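PDB 4KD5: ABC-type transport system, molybdenum-specific extracellular solute-binding protein from Clostridium difficile, which probably binds molybdate, and perhaps tungstate, outside the membrane and delivers it to a molybdenum ABC transporter. Local coordinates for the interface of chains A and B and the interface of chains A and C. Sequence-based numbering; all coordinates share one arbitrary frame. Chains: chain A/B/C, ABC-type transport system, molybdenum-specific extracellular solute-binding protein.

Contact 1: the interface of chains A and B. Residues chain A 213-214, 216-219; chain B 28-32.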
# COMPACT_ATOMS: atom_id res chain seq x y z
N GLU A 213 -8.58 -2.80 7.22
CA GLU A 213 -8.11 -2.49 8.56
C GLU A 213 -8.94 -1.40 9.24
O GLU A 213 -8.94 -1.31 10.47
CB GLU A 213 -6.62 -2.15 8.58
CG GLU A 213 -5.75 -3.24 9.20
CD GLU A 213 -6.08 -3.51 10.66
OE1 GLU A 213 -5.77 -4.63 11.14
OE2 GLU A 213 -6.63 -2.62 11.34
N PHE A 214 -9.66 -0.60 8.46
CA PHE A 214 -10.58 0.36 9.04
C PHE A 214 -11.76 -0.39 9.66
O PHE A 214 -12.26 -0.03 10.72
CB PHE A 214 -11.09 1.35 7.99
CG PHE A 214 -12.21 2.23 8.49
CD1 PHE A 214 -11.97 3.22 9.43
CD2 PHE A 214 -13.50 2.06 8.01
CE1 PHE A 214 -13.00 4.03 9.89
CE2 PHE A 214 -14.54 2.87 8.47
CZ PHE A 214 -14.28 3.85 9.41
N LEU A 216 -11.65 -3.41 10.81
CA LEU A 216 -11.15 -4.15 11.96
C LEU A 216 -10.68 -3.22 13.07
O LEU A 216 -10.26 -3.66 14.14
CB LEU A 216 -10.01 -5.09 11.54
CG LEU A 216 -10.34 -6.11 10.44
CD1 LEU A 216 -9.08 -6.78 9.92
CD2 LEU A 216 -11.31 -7.16 10.95
N SER A 217 -10.77 -1.91 12.82
CA SER A 217 -10.33 -0.91 13.80
C SER A 217 -11.40 -0.61 14.84
O SER A 217 -12.58 -0.93 14.64
CB SER A 217 -9.91 0.38 13.09
OG SER A 217 -11.04 1.12 12.68
N GLU A 218 -10.99 0.02 15.93
CA GLU A 218 -11.89 0.34 17.04
C GLU A 218 -13.09 1.18 16.59
O GLU A 218 -14.22 0.89 16.96
CB GLU A 218 -11.12 1.03 18.17
CG GLU A 218 -9.97 0.19 18.73
CD GLU A 218 -9.01 0.99 19.59
OE1 GLU A 218 -9.38 2.10 20.03
OE2 GLU A 218 -7.88 0.51 19.82
N SER A 219 -12.83 2.20 15.78
CA SER A 219 -13.91 3.05 15.27
C SER A 219 -14.83 2.30 14.30
O SER A 219 -16.04 2.50 14.32
CB SER A 219 -13.34 4.30 14.59
OG SER A 219 -12.85 4.00 13.30
N LYS B 28 -4.99 5.77 15.82
CA LYS B 28 -5.00 4.46 16.47
C LYS B 28 -6.36 3.80 16.31
O LYS B 28 -6.45 2.59 16.14
CB LYS B 28 -4.68 4.60 17.97
CG LYS B 28 -3.21 4.47 18.34
CD LYS B 28 -3.02 4.57 19.86
CE LYS B 28 -1.56 4.37 20.27
NZ LYS B 28 -1.05 3.02 19.93
N LYS B 29 -7.41 4.62 16.35
CA LYS B 29 -8.80 4.16 16.29
C LYS B 29 -9.25 3.79 14.88
O LYS B 29 -10.20 3.03 14.70
CB LYS B 29 -9.73 5.24 16.84
CG LYS B 29 -9.48 5.63 18.29
CD LYS B 29 -10.47 6.71 18.72
CE LYS B 29 -10.44 6.94 20.22
NZ LYS B 29 -9.07 7.24 20.73
N VAL B 30 -8.55 4.33 13.89
CA VAL B 30 -8.90 4.20 12.47
C VAL B 30 -8.01 3.14 11.81
O VAL B 30 -8.38 2.53 10.80
CB VAL B 30 -8.81 5.59 11.78
CG1 VAL B 30 -8.71 5.47 10.27
CG2 VAL B 30 -10.01 6.43 12.15
N ASP B 31 -6.85 2.90 12.41
CA ASP B 31 -5.93 1.85 11.96
C ASP B 31 -5.16 1.32 13.17
O ASP B 31 -4.26 1.98 13.69
CB ASP B 31 -4.94 2.40 10.92
CG ASP B 31 -4.33 1.31 10.05
OD1 ASP B 31 -4.27 0.15 10.49
OD2 ASP B 31 -3.90 1.63 8.92
N SER B 32 -5.51 0.11 13.61
CA SER B 32 -4.86 -0.53 14.75
C SER B 32 -3.53 -1.17 14.36
O SER B 32 -2.72 -1.53 15.22
CB SER B 32 -5.79 -1.57 15.37
OG SER B 32 -6.41 -2.35 14.36

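Contact 2: the interface of chains A and C. Residues chain A 50-53, 73, 75, 201; chain C 14, 39-42, 45-46.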
# COMPACT_ATOMS: atom_id res chain seq x y z
N ILE A 50 -16.84 -14.07 -8.13
CA ILE A 50 -15.41 -14.00 -7.87
C ILE A 50 -14.69 -15.16 -8.58
O ILE A 50 -13.58 -15.00 -9.08
CB ILE A 50 -15.11 -14.01 -6.35
CG1 ILE A 50 -15.75 -12.79 -5.69
CG2 ILE A 50 -13.62 -14.04 -6.07
CD1 ILE A 50 -15.58 -12.76 -4.18
N GLU A 51 -15.35 -16.31 -8.62
CA GLU A 51 -14.81 -17.48 -9.31
C GLU A 51 -14.82 -17.31 -10.82
O GLU A 51 -14.01 -17.92 -11.52
CB GLU A 51 -15.58 -18.75 -8.91
CG GLU A 51 -15.31 -19.24 -7.49
CD GLU A 51 -16.29 -20.32 -7.04
OE1 GLU A 51 -17.49 -20.22 -7.37
OE2 GLU A 51 -15.86 -21.28 -6.35
N GLN A 52 -15.74 -16.49 -11.33
CA GLN A 52 -15.82 -16.21 -12.76
C GLN A 52 -14.81 -15.15 -13.17
O GLN A 52 -14.47 -15.01 -14.34
CB GLN A 52 -17.24 -15.76 -13.15
CG GLN A 52 -18.31 -16.85 -13.01
CD GLN A 52 -19.73 -16.32 -13.14
OE1 GLN A 52 -19.95 -15.22 -13.65
NE2 GLN A 52 -20.69 -17.10 -12.67
N GLY A 53 -14.32 -14.39 -12.19
CA GLY A 53 -13.34 -13.35 -12.44
C GLY A 53 -13.91 -11.95 -12.43
O GLY A 53 -13.34 -11.04 -13.03
N GLU A 73 -9.29 -22.40 -4.06
CA GLU A 73 -9.07 -22.09 -5.47
C GLU A 73 -8.11 -20.91 -5.62
O GLU A 73 -7.90 -20.41 -6.72
CB GLU A 73 -10.41 -21.80 -6.15
CG GLU A 73 -11.44 -22.93 -6.04
CD GLU A 73 -12.86 -22.45 -6.29
OE1 GLU A 73 -13.11 -21.24 -6.18
OE2 GLU A 73 -13.73 -23.30 -6.59
N LEU A 75 -8.23 -17.72 -4.81
CA LEU A 75 -8.80 -16.47 -5.31
C LEU A 75 -8.75 -15.38 -4.25
O LEU A 75 -9.27 -14.28 -4.45
CB LEU A 75 -10.23 -16.69 -5.80
CG LEU A 75 -10.41 -17.66 -6.97
CD1 LEU A 75 -11.87 -17.91 -7.26
CD2 LEU A 75 -9.72 -17.12 -8.21
N ALA A 201 -7.37 -11.26 -7.27
CA ALA A 201 -7.34 -10.64 -8.59
C ALA A 201 -7.47 -9.13 -8.57
O ALA A 201 -7.34 -8.47 -9.60
CB ALA A 201 -8.41 -11.24 -9.48
N ALA C 14 -5.77 -18.68 -10.79
CA ALA C 14 -5.20 -17.59 -10.00
C ALA C 14 -3.82 -17.91 -9.41
O ALA C 14 -3.22 -17.08 -8.73
CB ALA C 14 -6.16 -17.17 -8.91
N ASN C 39 -7.87 -12.74 -17.21
CA ASN C 39 -8.95 -13.00 -16.27
C ASN C 39 -8.60 -14.18 -15.36
O ASN C 39 -8.29 -15.27 -15.84
CB ASN C 39 -10.25 -13.30 -17.02
CG ASN C 39 -11.43 -13.51 -16.09
OD1 ASN C 39 -11.47 -12.96 -14.99
ND2 ASN C 39 -12.39 -14.32 -16.52
N TYR C 40 -8.65 -13.95 -14.06
CA TYR C 40 -8.34 -15.00 -13.09
C TYR C 40 -9.60 -15.50 -12.39
O TYR C 40 -10.37 -14.71 -11.83
CB TYR C 40 -7.34 -14.49 -12.06
CG TYR C 40 -6.01 -14.07 -12.65
CD1 TYR C 40 -5.13 -15.01 -13.16
CD2 TYR C 40 -5.64 -12.73 -12.69
CE1 TYR C 40 -3.92 -14.63 -13.70
CE2 TYR C 40 -4.43 -12.34 -13.23
CZ TYR C 40 -3.58 -13.30 -13.74
OH TYR C 40 -2.37 -12.92 -14.27
N GLY C 41 -9.80 -16.81 -12.41
CA GLY C 41 -10.90 -17.43 -11.71
C GLY C 41 -10.59 -18.87 -11.37
O GLY C 41 -9.50 -19.36 -11.65
N ALA C 42 -11.55 -19.55 -10.75
CA ALA C 42 -11.44 -21.00 -10.54
C ALA C 42 -11.55 -21.68 -11.90
O ALA C 42 -12.36 -21.28 -12.73
CB ALA C 42 -12.53 -21.48 -9.63
N SER C 45 -14.99 -22.56 -13.05
CA SER C 45 -15.86 -21.46 -13.45
C SER C 45 -15.46 -20.88 -14.80
O SER C 45 -16.31 -20.41 -15.56
CB SER C 45 -15.88 -20.37 -12.38
OG SER C 45 -16.44 -20.84 -11.17
N LEU C 46 -14.17 -20.90 -15.10
CA LEU C 46 -13.68 -20.46 -16.40
C LEU C 46 -14.14 -21.44 -17.48
O LEU C 46 -14.46 -21.04 -18.60
CB LEU C 46 -12.16 -20.32 -16.40
CG LEU C 46 -11.57 -19.38 -15.35
CD1 LEU C 46 -10.06 -19.25 -15.47
CD2 LEU C 46 -12.23 -18.03 -15.45

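Contact 1: the interface of chains A and B
The chain A side is a turn between two helices: 205-215 ends just before A:Leu216, A:Ser217 is extended, and helix 218-226 starts at once, so its first amide nitrogens face the loop that follows helix 17-28 of chain B. This is a contact between copies of one protein, possibly crystal packing. The carbonyl oxygen of B:Lys29 fits into the helix start and accepts from A:Ser219 N, A:Ser217 OG and A:Ser219 OG. The backbone N of A:Ser219 gives B:Lys29 O a nearly straight bond (3.0 Å, 167° at the hydrogen) on a lone pair. Hydroxyl OG of A:Ser217 lies 2.9 Å from B:Lys29 O, also on a lone pair, whereas A:Ser219 OG comes from above the carbonyl plane. Both serines tuck OG against N and C of their own backbone (chi1 77° in A:Ser217), which a small hydroxyl tolerates. A:Ser217 OG is also 2.6 Å from A:Phe214 O, so its one proton must serve either this carbonyl or B:Lys29 O. B:Val30 supplies a compact apolar branch: its CG1 meets ring atom CD1 of A:Phe214 at 4.0 Å, crossing obliquely. A:Glu218 crosses B:Lys29 obliquely, its OE1 5.2 Å from B:Lys29 NZ, so any attraction is probably weak. A:Glu213, bent at chi2, has OE2 3.7 Å from B:Asp31 OD1, carboxylate planes 12° apart, which may favour protonation of one acid. B:Ser32 OG helps hold A:Glu213 OE2, donating to its syn lone pair at 3.0 Å.

Contact 2: the interface of chains A and C
C:Asn39 has CG anti to its backbone N (chi1 -177°), which swings the amide from strand 34-41 towards the end of helix 43-52 in chain A, while A:Leu75 has CG anti to its carbonyl carbon (chi1 -63°) and points its two methyls at the end of that strand. The site is a contact between copies of one protein and may be crystal packing. Its clearest polar link is the bond from the amide ND2 of C:Asn39 to the backbone carbonyl O of A:Gln52 (3.1 Å, 164° at the hydrogen). The carbonyl oxygen lies close to the plane of the asparagine amide, and ND2 in turn lies in the carbonyl plane, so the two flat groups meet well aligned. Asparagine suits this place because its N-H groups can serve a carbonyl at the end of a helix; the other branch, OD1, faces A:Gly53, whose positive phi comes easily to glycine. One residue earlier, A:Glu51 O receives a weak, bent bond from the backbone N of C:Ala42 (3.0 Å), a contact that does not depend on the side chain of either residue. Beside it, CB of A:Glu51 packs 3.8 Å from CB of C:Ser45. Small residues let the backbones come close. The methyl CB of C:Ala42 sits over the face of the A:Glu73 carboxylate, 3.5 Å from CD and about equally near OE1 and OE2. A:Leu75 divides its branches: CD1 turns towards the backbone N of C:Ala42, and CD2 sits 3.7 Å from CA of C:Gly41, where glycine has no side chain to obstruct it. CD2 of A:Leu75 also meets the methyl CB of C:Ala14 at 3.6 Å.

Contact 1 and contact 2 lie about 30 Å apart, measured between the centres of their C-alpha atoms. On chain A, contact 1 uses the turn joining helices 205-215 and 218-226, contact 2 the end of helix 43-52, A:Glu73, A:Leu75 and A:Ala201, so chain A touches both neighbours. Contact 1 has a twin with the chains exchanged. Contact 2 joins the end of one helix in chain A to its start in chain C, which fits its lack of exact two-fold symmetry; its chain C side adjoins C:Ser15 and C:Ser43, predicted to bind molybdate, and might affect access there. Either interface may reflect crystal packing.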